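Leucine--trna ligase (Agrobacterium radiobacter, PDB 5AH5) probably activates leucine with ATP and transfers it to tRNA(Leu), as a class I aminoacyl-tRNA synthetase encoded by a plasmid gene linked to antibiotic self-immunity. Local coordinates at residues B[16-22]-B[62-66]; B[139-143]-B[437-441]; B[415-421]-B[485-491]; B[514-520]-B[550-555]. All coordinates share one frame. Numbering follows the deposited sequence.

Interaction 1 (B[16-22]-B[62-66])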
# COMPACT_ATOMS: atom_id res chain seq x y z
N TRP B 16 10.54 -18.18 21.30
CA TRP B 16 10.50 -16.73 20.91
C TRP B 16 9.43 -15.96 21.75
O TRP B 16 9.69 -14.86 22.24
CB TRP B 16 10.19 -16.51 19.44
CG TRP B 16 11.14 -17.09 18.45
CD1 TRP B 16 12.52 -17.09 18.54
CD2 TRP B 16 10.82 -17.71 17.21
NE1 TRP B 16 13.04 -17.72 17.48
CE2 TRP B 16 12.04 -18.11 16.63
CE3 TRP B 16 9.64 -17.95 16.53
CZ2 TRP B 16 12.12 -18.76 15.39
CZ3 TRP B 16 9.69 -18.63 15.32
CH2 TRP B 16 10.94 -19.02 14.74
N ASP B 17 8.24 -16.55 21.85
CA ASP B 17 7.14 -16.03 22.72
C ASP B 17 7.69 -15.80 24.13
O ASP B 17 7.67 -14.67 24.63
CB ASP B 17 5.92 -16.98 22.81
CG ASP B 17 5.18 -17.19 21.48
OD1 ASP B 17 5.12 -16.24 20.68
OD2 ASP B 17 4.61 -18.31 21.23
N GLU B 18 8.26 -16.84 24.73
CA GLU B 18 8.65 -16.71 26.11
C GLU B 18 9.76 -15.73 26.35
O GLU B 18 9.72 -15.02 27.38
CB GLU B 18 8.76 -18.06 26.86
CG GLU B 18 9.79 -19.08 26.45
CD GLU B 18 9.38 -20.52 26.86
OE1 GLU B 18 8.18 -20.72 27.24
OE2 GLU B 18 10.23 -21.46 26.76
N LYS B 19 10.64 -15.52 25.37
CA LYS B 19 11.64 -14.42 25.50
C LYS B 19 11.11 -13.08 25.13
O LYS B 19 11.82 -12.11 25.30
CB LYS B 19 12.91 -14.70 24.66
CG LYS B 19 13.80 -15.78 25.25
CD LYS B 19 14.76 -15.24 26.30
CE LYS B 19 15.40 -16.36 27.12
NZ LYS B 19 14.40 -17.29 27.72
N ARG B 20 9.87 -12.98 24.66
CA ARG B 20 9.29 -11.66 24.29
C ARG B 20 10.04 -10.94 23.20
O ARG B 20 9.94 -9.70 23.08
CB ARG B 20 9.10 -10.70 25.51
CG ARG B 20 8.55 -11.35 26.79
CD ARG B 20 7.24 -12.13 26.54
NE ARG B 20 6.17 -11.25 26.13
CZ ARG B 20 5.11 -11.55 25.37
NH1 ARG B 20 4.87 -12.75 24.84
NH2 ARG B 20 4.25 -10.58 25.15
N ILE B 21 10.67 -11.70 22.32
CA ILE B 21 11.46 -11.13 21.21
C ILE B 21 10.65 -10.14 20.42
O ILE B 21 11.12 -9.06 20.14
CB ILE B 21 12.02 -12.24 20.22
CG1 ILE B 21 13.00 -13.20 20.87
CG2 ILE B 21 12.74 -11.63 19.04
CD1 ILE B 21 13.97 -12.56 21.81
N PHE B 22 9.40 -10.46 20.11
CA PHE B 22 8.56 -9.61 19.22
C PHE B 22 7.59 -8.61 19.90
O PHE B 22 6.94 -7.85 19.23
CB PHE B 22 7.79 -10.57 18.31
CG PHE B 22 8.72 -11.42 17.50
CD1 PHE B 22 9.54 -10.82 16.59
CD2 PHE B 22 8.88 -12.75 17.77
CE1 PHE B 22 10.50 -11.58 15.88
CE2 PHE B 22 9.80 -13.54 17.05
CZ PHE B 22 10.63 -12.94 16.13
N ARG B 62 12.60 -9.17 11.80
CA ARG B 62 13.55 -9.97 12.51
C ARG B 62 15.00 -9.45 12.33
O ARG B 62 15.77 -9.45 13.26
CB ARG B 62 13.49 -11.41 12.01
CG ARG B 62 12.31 -12.18 12.57
CD ARG B 62 12.23 -13.54 11.94
NE ARG B 62 11.12 -14.32 12.41
CZ ARG B 62 11.11 -15.16 13.43
NH1 ARG B 62 12.16 -15.37 14.19
NH2 ARG B 62 9.98 -15.82 13.70
N MET B 63 15.31 -8.98 11.13
CA MET B 63 16.62 -8.44 10.89
C MET B 63 16.75 -7.14 11.68
O MET B 63 17.80 -6.90 12.27
CB MET B 63 16.88 -8.14 9.41
CG MET B 63 18.35 -7.89 9.22
SD MET B 63 18.74 -7.43 7.58
CE MET B 63 18.14 -5.80 7.22
N GLN B 64 15.73 -6.28 11.63
CA GLN B 64 15.85 -4.97 12.25
C GLN B 64 15.92 -5.12 13.75
O GLN B 64 16.67 -4.41 14.39
CB GLN B 64 14.76 -4.01 11.87
CG GLN B 64 14.68 -3.68 10.41
CD GLN B 64 15.89 -2.90 9.94
OE1 GLN B 64 16.99 -3.43 9.92
NE2 GLN B 64 15.69 -1.68 9.53
N ILE B 65 15.25 -6.10 14.28
CA ILE B 65 15.43 -6.42 15.68
C ILE B 65 16.86 -6.85 16.04
O ILE B 65 17.44 -6.39 17.02
CB ILE B 65 14.45 -7.50 16.13
CG1 ILE B 65 13.01 -6.93 16.12
CG2 ILE B 65 14.85 -8.08 17.48
CD1 ILE B 65 11.91 -7.94 16.31
N ALA B 66 17.40 -7.79 15.30
CA ALA B 66 18.81 -8.17 15.46
C ALA B 66 19.77 -7.01 15.33
O ALA B 66 20.82 -7.05 15.97
CB ALA B 66 19.21 -9.30 14.51
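The indole of Trp-16 lies against the guanidinium of Arg-62 in a cation-pi contact: CZ of Arg-62 sits 4.1 Å from the centroid of the six-membered ring of Trp-16, only 11° off its normal. Arginine suits the place because its long, extended side chain carries a planar charge from helix 48-66 across to the ring. That charge also pairs with Asp-58 through NE, while NH2 donates to Gly-114 O; NE1 of Trp-16 bonds to Glu-724. Phe-22 comes against the guanidinium, its CZ 3.5 Å from Arg-62 NH1 and over the face of the cation. Beside the cation, apolar packing takes over, with Phe-22 CD1 3.7 Å from Ile-65 CD1 and Ile-21 CG2 4.4 Å from Ile-65 CG2. Arg-20, at positive phi, closes helix 5-19 in a Schellman motif; beyond it Ile-21 points toward the second helix and the ring of Phe-22, leaving the backbone sideways, reaches it. This is plain structural packing, joining the N-terminal helix to helix 48-66, which follows strand 32-37 of the class I Rossmann-type catalytic core.

Interaction 2 (B[139-143]-B[437-441])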
# COMPACT_ATOMS: atom_id res chain seq x y z
N LEU B 139 -16.86 12.43 15.43
CA LEU B 139 -17.50 13.65 16.02
C LEU B 139 -16.59 14.84 16.03
O LEU B 139 -17.04 15.99 15.79
CB LEU B 139 -18.06 13.36 17.42
CG LEU B 139 -19.26 12.42 17.35
CD1 LEU B 139 -19.72 12.03 18.74
CD2 LEU B 139 -20.42 13.04 16.58
N ASP B 140 -15.29 14.60 16.23
CA ASP B 140 -14.29 15.71 16.05
C ASP B 140 -14.28 16.26 14.62
O ASP B 140 -14.44 17.48 14.39
CB ASP B 140 -12.93 15.29 16.58
CG ASP B 140 -11.99 16.47 16.81
OD1 ASP B 140 -12.45 17.61 17.01
OD2 ASP B 140 -10.76 16.24 16.74
N LEU B 141 -14.23 15.38 13.63
CA LEU B 141 -14.25 15.84 12.24
C LEU B 141 -15.57 16.51 11.88
O LEU B 141 -15.60 17.47 11.08
CB LEU B 141 -13.95 14.69 11.27
CG LEU B 141 -12.44 14.41 11.03
CD1 LEU B 141 -11.65 13.93 12.24
CD2 LEU B 141 -12.35 13.39 9.90
N TYR B 142 -16.68 16.00 12.44
CA TYR B 142 -17.99 16.65 12.29
C TYR B 142 -18.02 18.05 12.91
O TYR B 142 -18.38 18.99 12.22
CB TYR B 142 -19.10 15.78 12.90
CG TYR B 142 -20.49 16.40 12.81
CD1 TYR B 142 -21.09 16.73 11.59
CD2 TYR B 142 -21.20 16.64 13.97
CE1 TYR B 142 -22.36 17.31 11.53
CE2 TYR B 142 -22.46 17.21 13.94
CZ TYR B 142 -23.03 17.54 12.73
OH TYR B 142 -24.27 18.07 12.79
N ARG B 143 -17.62 18.21 14.17
CA ARG B 143 -17.49 19.59 14.76
C ARG B 143 -16.61 20.57 13.98
O ARG B 143 -16.91 21.74 13.93
CB ARG B 143 -16.98 19.55 16.20
CG ARG B 143 -17.96 18.90 17.15
CD ARG B 143 -17.72 19.21 18.63
NE ARG B 143 -18.86 18.70 19.42
CZ ARG B 143 -20.07 19.30 19.53
NH1 ARG B 143 -20.34 20.46 18.91
NH2 ARG B 143 -21.02 18.74 20.28
N THR B 437 -29.44 17.61 13.34
CA THR B 437 -28.49 16.51 13.50
C THR B 437 -27.63 16.81 14.73
O THR B 437 -26.98 17.83 14.81
CB THR B 437 -27.62 16.27 12.23
OG1 THR B 437 -26.66 17.32 12.10
CG2 THR B 437 -28.48 16.22 10.97
N ILE B 438 -27.63 15.92 15.71
CA ILE B 438 -26.96 16.18 16.97
C ILE B 438 -25.99 15.08 17.31
O ILE B 438 -26.36 13.89 17.25
CB ILE B 438 -27.98 16.33 18.14
CG1 ILE B 438 -29.02 17.40 17.79
CG2 ILE B 438 -27.28 16.67 19.46
CD1 ILE B 438 -28.48 18.81 17.72
N PRO B 439 -24.78 15.46 17.74
CA PRO B 439 -23.85 14.48 18.20
C PRO B 439 -24.34 13.72 19.40
O PRO B 439 -24.92 14.31 20.29
CB PRO B 439 -22.60 15.32 18.59
CG PRO B 439 -22.70 16.53 17.80
CD PRO B 439 -24.17 16.80 17.63
N VAL B 440 -24.09 12.42 19.42
CA VAL B 440 -24.27 11.67 20.63
C VAL B 440 -23.27 12.26 21.63
O VAL B 440 -22.12 12.57 21.27
CB VAL B 440 -23.97 10.17 20.41
CG1 VAL B 440 -23.83 9.39 21.70
CG2 VAL B 440 -25.07 9.55 19.55
N ALA B 441 -23.68 12.34 22.88
CA ALA B 441 -22.83 12.86 23.94
C ALA B 441 -21.74 11.86 24.24
O ALA B 441 -21.98 10.66 24.25
CB ALA B 441 -23.67 13.10 25.22
O HOH W 1 -24.83 19.32 15.46
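Leu-139, one turn before the end of helix 128-143, points its side chain at the strand and meets it with both methyls: CD2 lies 3.7 Å from Pro-439 CB, and CD1 lies 3.5 Å from the carbonyl O of Val-440. A branched leucine suits this spot, since it can cover the proline ring and the backbone beyond it at once. One helical turn on, Tyr-142 reaches across the gap with its chi1 in the t well. The edge of its ring packs on the proline, CE2 standing 3.9 Å from Pro-439 CG, while its hydroxyl OH makes a short 2.6 Å hydrogen bond to OG1 of Thr-437. A water bridges the same two residues, lying 3.0 Å from Tyr-142 OH and donating to Thr-437 O at 2.7 Å. Trp-189 meets the same tyrosine ring with its plane steeply inclined. Arg-143 completes the contact at the exposed margin, laying a face of its guanidinium over the proline, with NH2 3.7 Å from Pro-439 CG. Pro-439 is thus touched by Leu-139, Tyr-142 and Arg-143 alike, whereas Ile-438 turns away from the helix. The zinc ion held by Cys-432, Cys-435, Cys-473 and Cys-476 is about 10 Å from the Pro-439 side chain. The chemistry implies a small apolar patch around one rigid proline, given direction by a single tyrosine-threonine bond and its water, tying the zinc-bearing module to the helix.

Interaction 3 (B[415-421]-B[485-491])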
# COMPACT_ATOMS: atom_id res chain seq x y z
N TRP B 415 -15.92 12.22 -0.42
CA TRP B 415 -15.96 10.82 -0.02
C TRP B 415 -17.25 10.48 0.76
O TRP B 415 -17.37 10.86 1.93
CB TRP B 415 -14.76 10.65 0.89
CG TRP B 415 -14.50 9.28 1.43
CD1 TRP B 415 -15.04 8.13 1.01
CD2 TRP B 415 -13.61 8.97 2.47
NE1 TRP B 415 -14.55 7.08 1.77
CE2 TRP B 415 -13.66 7.59 2.67
CE3 TRP B 415 -12.76 9.74 3.27
CZ2 TRP B 415 -12.88 6.95 3.60
CZ3 TRP B 415 -11.99 9.10 4.23
CH2 TRP B 415 -12.06 7.70 4.38
N SER B 416 -18.18 9.74 0.13
CA SER B 416 -19.33 9.10 0.79
C SER B 416 -18.88 8.00 1.71
O SER B 416 -18.33 7.00 1.22
CB SER B 416 -20.24 8.33 -0.17
OG SER B 416 -20.72 9.16 -1.15
N ILE B 417 -19.23 8.12 2.98
CA ILE B 417 -18.91 7.15 4.02
C ILE B 417 -20.08 6.43 4.64
O ILE B 417 -19.89 5.40 5.28
CB ILE B 417 -18.00 7.75 5.12
CG1 ILE B 417 -18.59 9.01 5.76
CG2 ILE B 417 -16.65 8.07 4.49
CD1 ILE B 417 -17.95 9.41 7.08
N SER B 418 -21.29 6.93 4.43
CA SER B 418 -22.47 6.29 4.97
C SER B 418 -22.95 5.14 4.10
O SER B 418 -23.06 5.25 2.89
CB SER B 418 -23.57 7.31 5.30
OG SER B 418 -23.77 8.29 4.30
N ARG B 419 -23.20 4.02 4.77
CA ARG B 419 -23.57 2.78 4.12
C ARG B 419 -24.88 2.28 4.74
O ARG B 419 -25.02 2.29 5.95
CB ARG B 419 -22.43 1.76 4.32
CG ARG B 419 -21.12 2.29 3.76
CD ARG B 419 -21.16 2.31 2.24
NE ARG B 419 -19.89 2.79 1.72
CZ ARG B 419 -19.64 4.03 1.38
NH1 ARG B 419 -20.58 4.97 1.45
NH2 ARG B 419 -18.42 4.34 0.95
N GLN B 420 -25.79 1.78 3.91
CA GLN B 420 -27.11 1.27 4.40
C GLN B 420 -26.93 -0.17 4.69
O GLN B 420 -27.56 -1.07 4.13
CB GLN B 420 -28.28 1.52 3.42
CG GLN B 420 -28.52 3.03 3.10
CD GLN B 420 -27.31 3.70 2.38
OE1 GLN B 420 -26.85 3.16 1.40
NE2 GLN B 420 -26.80 4.84 2.86
N ARG B 421 -26.08 -0.41 5.67
CA ARG B 421 -25.65 -1.76 6.02
C ARG B 421 -25.57 -1.91 7.53
O ARG B 421 -25.29 -0.97 8.19
CB ARG B 421 -24.26 -1.94 5.42
CG ARG B 421 -24.34 -2.21 3.95
CD ARG B 421 -24.40 -3.70 3.94
NE ARG B 421 -24.61 -4.11 2.65
CZ ARG B 421 -24.15 -5.23 2.12
NH1 ARG B 421 -23.47 -6.17 2.80
NH2 ARG B 421 -24.43 -5.41 0.88
N ASP B 485 -27.47 4.55 9.42
CA ASP B 485 -26.36 4.08 8.53
C ASP B 485 -25.07 3.86 9.30
O ASP B 485 -24.92 4.37 10.45
CB ASP B 485 -26.12 5.07 7.40
CG ASP B 485 -27.30 5.13 6.41
OD1 ASP B 485 -28.12 4.19 6.43
OD2 ASP B 485 -27.39 6.10 5.62
N THR B 486 -24.18 3.07 8.68
CA THR B 486 -22.90 2.72 9.26
C THR B 486 -21.74 3.30 8.43
O THR B 486 -21.92 3.77 7.28
CB THR B 486 -22.77 1.24 9.51
OG1 THR B 486 -22.90 0.48 8.30
CG2 THR B 486 -23.78 0.80 10.54
N MET B 487 -20.57 3.29 9.02
CA MET B 487 -19.41 3.82 8.33
C MET B 487 -18.83 2.78 7.37
O MET B 487 -18.66 1.60 7.68
CB MET B 487 -18.37 4.29 9.34
CG MET B 487 -18.86 5.39 10.26
SD MET B 487 -17.54 6.02 11.29
CE MET B 487 -18.41 6.62 12.77
N ASP B 488 -18.47 3.23 6.19
CA ASP B 488 -17.68 2.34 5.29
C ASP B 488 -16.37 1.80 5.89
O ASP B 488 -15.73 2.49 6.67
CB ASP B 488 -17.37 3.06 4.01
CG ASP B 488 -16.89 2.08 2.92
OD1 ASP B 488 -17.72 1.26 2.37
OD2 ASP B 488 -15.65 2.15 2.64
N THR B 489 -16.05 0.54 5.58
CA THR B 489 -14.79 -0.13 5.97
C THR B 489 -13.50 0.71 5.74
O THR B 489 -12.58 0.65 6.54
CB THR B 489 -14.64 -1.50 5.31
OG1 THR B 489 -13.43 -2.12 5.76
CG2 THR B 489 -14.62 -1.46 3.78
N PHE B 490 -13.49 1.56 4.72
CA PHE B 490 -12.32 2.39 4.48
C PHE B 490 -12.15 3.56 5.44
O PHE B 490 -11.04 4.14 5.54
CB PHE B 490 -12.23 2.83 3.02
CG PHE B 490 -11.95 1.68 2.10
CD1 PHE B 490 -10.64 1.16 1.99
CD2 PHE B 490 -12.96 1.11 1.33
CE1 PHE B 490 -10.37 0.15 1.10
CE2 PHE B 490 -12.70 0.05 0.48
CZ PHE B 490 -11.39 -0.44 0.38
N VAL B 491 -13.18 3.84 6.24
CA VAL B 491 -13.01 4.76 7.37
C VAL B 491 -12.18 4.05 8.40
O VAL B 491 -11.21 4.60 8.82
CB VAL B 491 -14.36 5.29 8.00
CG1 VAL B 491 -14.09 6.27 9.16
CG2 VAL B 491 -15.15 6.04 6.94
O HOH W 2 -15.23 4.38 0.97
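Backbone hydrogen bonds set the register of two antiparallel strands. Arg-419 and Thr-486 form a hydrogen-bonded pair, with Arg-419 N to Thr-486 O at 2.8 Å and Thr-486 N to Arg-419 O at 3.0 Å; Asp-488 N adds a 2.7 Å bond to Ile-417 O. Side-chain polar bonds extend the pairing: Thr-486 OG1 donates to Arg-421 O (2.8 Å), and Gln-420 NE2 to Asp-485 OD2 (3.1 Å), while OE1 of the same amide accepts from Val-163 N. The salt bridge, Arg-419 NE to Asp-488 OD1 at 2.7 Å, is buried, where a folded-back arginine can also satisfy carbonyls: its NH2 bonds to Ser-416 O at 2.7 Å. Asp-488 does double duty as N-cap, its OD2 accepting from Phe-490 N at 3.1 Å; a water links that OD2 to Trp-415 NE1. Apolar packing seals the end, Ile-417 CG2 meeting Val-491 CG2 at 3.5 Å. Strand 415-419 continues the sheet to strand 182-191, and Phe-490 comes within about 4 Å of the bound leucyl-adenylate analogue: an antiparallel pair leading into a capped helical turn beside the synthetic active site.

Interaction 4 (B[514-520]-B[550-555])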
# COMPACT_ATOMS: atom_id res chain seq x y z
N CYS B 514 2.72 7.86 19.10
CA CYS B 514 2.61 7.94 17.65
C CYS B 514 3.64 8.81 17.01
O CYS B 514 4.12 8.51 15.92
CB CYS B 514 1.28 8.55 17.24
SG CYS B 514 0.09 7.29 16.89
N ASN B 515 3.90 9.95 17.62
CA ASN B 515 4.91 10.86 17.06
C ASN B 515 6.35 10.32 17.15
O ASN B 515 7.22 10.79 16.45
CB ASN B 515 4.79 12.24 17.69
CG ASN B 515 3.53 12.99 17.24
OD1 ASN B 515 3.02 12.84 16.11
ND2 ASN B 515 3.06 13.85 18.10
N LYS B 516 6.58 9.34 18.02
CA LYS B 516 7.85 8.65 18.09
C LYS B 516 7.90 7.46 17.14
O LYS B 516 8.86 7.33 16.41
CB LYS B 516 8.11 8.21 19.50
CG LYS B 516 8.55 9.39 20.33
CD LYS B 516 8.76 9.00 21.78
CE LYS B 516 9.34 10.19 22.56
NZ LYS B 516 9.07 10.11 24.03
N ILE B 517 6.85 6.63 17.09
CA ILE B 517 6.90 5.38 16.28
C ILE B 517 6.55 5.58 14.76
O ILE B 517 7.12 4.93 13.92
CB ILE B 517 6.18 4.25 16.97
CG1 ILE B 517 6.53 2.85 16.37
CG2 ILE B 517 4.68 4.47 16.94
CD1 ILE B 517 8.01 2.47 16.40
N ALA B 518 5.70 6.54 14.46
CA ALA B 518 5.24 6.82 13.13
C ALA B 518 5.87 8.14 12.65
O ALA B 518 6.29 8.88 13.48
CB ALA B 518 3.70 6.93 13.15
N PRO B 519 5.90 8.46 11.35
CA PRO B 519 5.33 7.65 10.26
C PRO B 519 5.89 6.26 10.13
O PRO B 519 6.99 6.00 10.59
CB PRO B 519 5.61 8.46 9.01
CG PRO B 519 6.57 9.48 9.40
CD PRO B 519 6.38 9.75 10.86
N ALA B 520 5.10 5.34 9.58
CA ALA B 520 5.60 3.99 9.39
C ALA B 520 6.83 4.03 8.44
O ALA B 520 6.82 4.71 7.48
CB ALA B 520 4.55 3.07 8.83
N ILE B 550 -1.34 14.29 15.63
CA ILE B 550 -0.03 13.86 15.24
C ILE B 550 0.72 15.02 14.67
O ILE B 550 0.12 16.00 14.31
CB ILE B 550 -0.10 12.73 14.21
CG1 ILE B 550 -0.95 13.14 13.00
CG2 ILE B 550 -0.67 11.49 14.84
CD1 ILE B 550 -1.13 12.08 11.95
N GLU B 551 2.05 14.89 14.56
CA GLU B 551 2.90 15.99 14.04
C GLU B 551 3.51 15.72 12.66
O GLU B 551 4.32 16.51 12.18
CB GLU B 551 3.99 16.33 15.07
CG GLU B 551 3.47 17.27 16.19
CD GLU B 551 4.33 17.32 17.47
OE1 GLU B 551 5.39 16.65 17.58
OE2 GLU B 551 3.94 18.05 18.41
N PHE B 552 3.08 14.65 12.00
CA PHE B 552 3.60 14.28 10.68
C PHE B 552 2.45 14.26 9.72
O PHE B 552 1.29 14.18 10.12
CB PHE B 552 4.35 12.94 10.73
CG PHE B 552 3.54 11.82 11.30
CD1 PHE B 552 3.49 11.62 12.67
CD2 PHE B 552 2.77 11.03 10.46
CE1 PHE B 552 2.74 10.59 13.20
CE2 PHE B 552 1.97 10.04 10.99
CZ PHE B 552 1.95 9.81 12.37
N ASP B 553 2.77 14.34 8.44
CA ASP B 553 1.81 14.69 7.41
C ASP B 553 1.62 13.58 6.41
O ASP B 553 0.79 13.72 5.50
CB ASP B 553 2.34 15.95 6.66
CG ASP B 553 1.24 16.76 6.03
OD1 ASP B 553 0.31 17.16 6.76
OD2 ASP B 553 1.29 17.04 4.83
N GLU B 554 2.38 12.50 6.53
CA GLU B 554 2.31 11.38 5.58
C GLU B 554 2.45 10.14 6.37
O GLU B 554 3.33 10.09 7.20
CB GLU B 554 3.42 11.42 4.51
CG GLU B 554 3.14 12.45 3.44
CD GLU B 554 2.08 12.02 2.42
OE1 GLU B 554 1.75 10.81 2.25
OE2 GLU B 554 1.58 12.93 1.73
N PRO B 555 1.57 9.14 6.12
CA PRO B 555 1.57 7.96 6.98
C PRO B 555 2.69 7.00 6.77
O PRO B 555 3.03 6.29 7.71
CB PRO B 555 0.25 7.25 6.57
CG PRO B 555 -0.00 7.75 5.18
CD PRO B 555 0.41 9.16 5.24
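The ring of Phe-552 is the main bump, and the hollow that receives it is formed by the last turn of helix 511-517 and the chain leaving it. Pro-519 lies over one face of the ring in a CH-pi contact, its CD 3.9 Å from the ring centroid and 25° off the normal. Ala-518 lines the same hollow with its CB 3.5 Å from Phe-552 CZ; its small methyl lets the ring in close. The peptide between Ala-518 and Pro-519 is cis, which bends the chain sharply where the ring lodges. Nearer the helix, Cys-514 O is 3.7 Å from Phe-552 CE1, and Cys-514 CB meets Ile-550 CG2 at 4.3 Å. Two hydrogen bonds brace the fit towards its ends: Glu-551 N donates to Asn-515 OD1 at 2.7 Å, the short amide reaching the backbone of the opposing loop, and Ala-520 N donates to Pro-555 O at 2.9 Å. Between them, Pro-519 CB nestles against Glu-554 O at 3.3 Å. The carboxylate of Glu-554 is held by salt bridges to Lys-542 and Arg-538 of helix 533-546. Ala-520 opens strand 520-524 and Pro-555 precedes strand 556-560, neighbouring parallel strands linked through helix 533-546, so the contact lies at the N-terminal edge of both strands of a beta-alpha-beta crossover in the class I Rossmann-type core.

In the fold
Along the chain, interaction 1 closes before the others open, the segments of interactions 2 and 3 alternate, and interaction 4 follows them. Interactions 2 and 3 have centres 16 Å apart and reach the same large antiparallel sheet; helix 128-143 joins them further, since its Phe-138 and Gln-134 touch residues of interaction 3. Interactions 1 and 4, 24 Å between centres, both flank the parallel sheet containing strands 32-37 and 520-524, whereas 42 Å separates interaction 1 from interaction 2. Together they join parts of the chain that are distant in sequence, from the N-terminal helix to the zinc-bearing module, with interaction 3 closest to the bound leucyl-adenylate analogue.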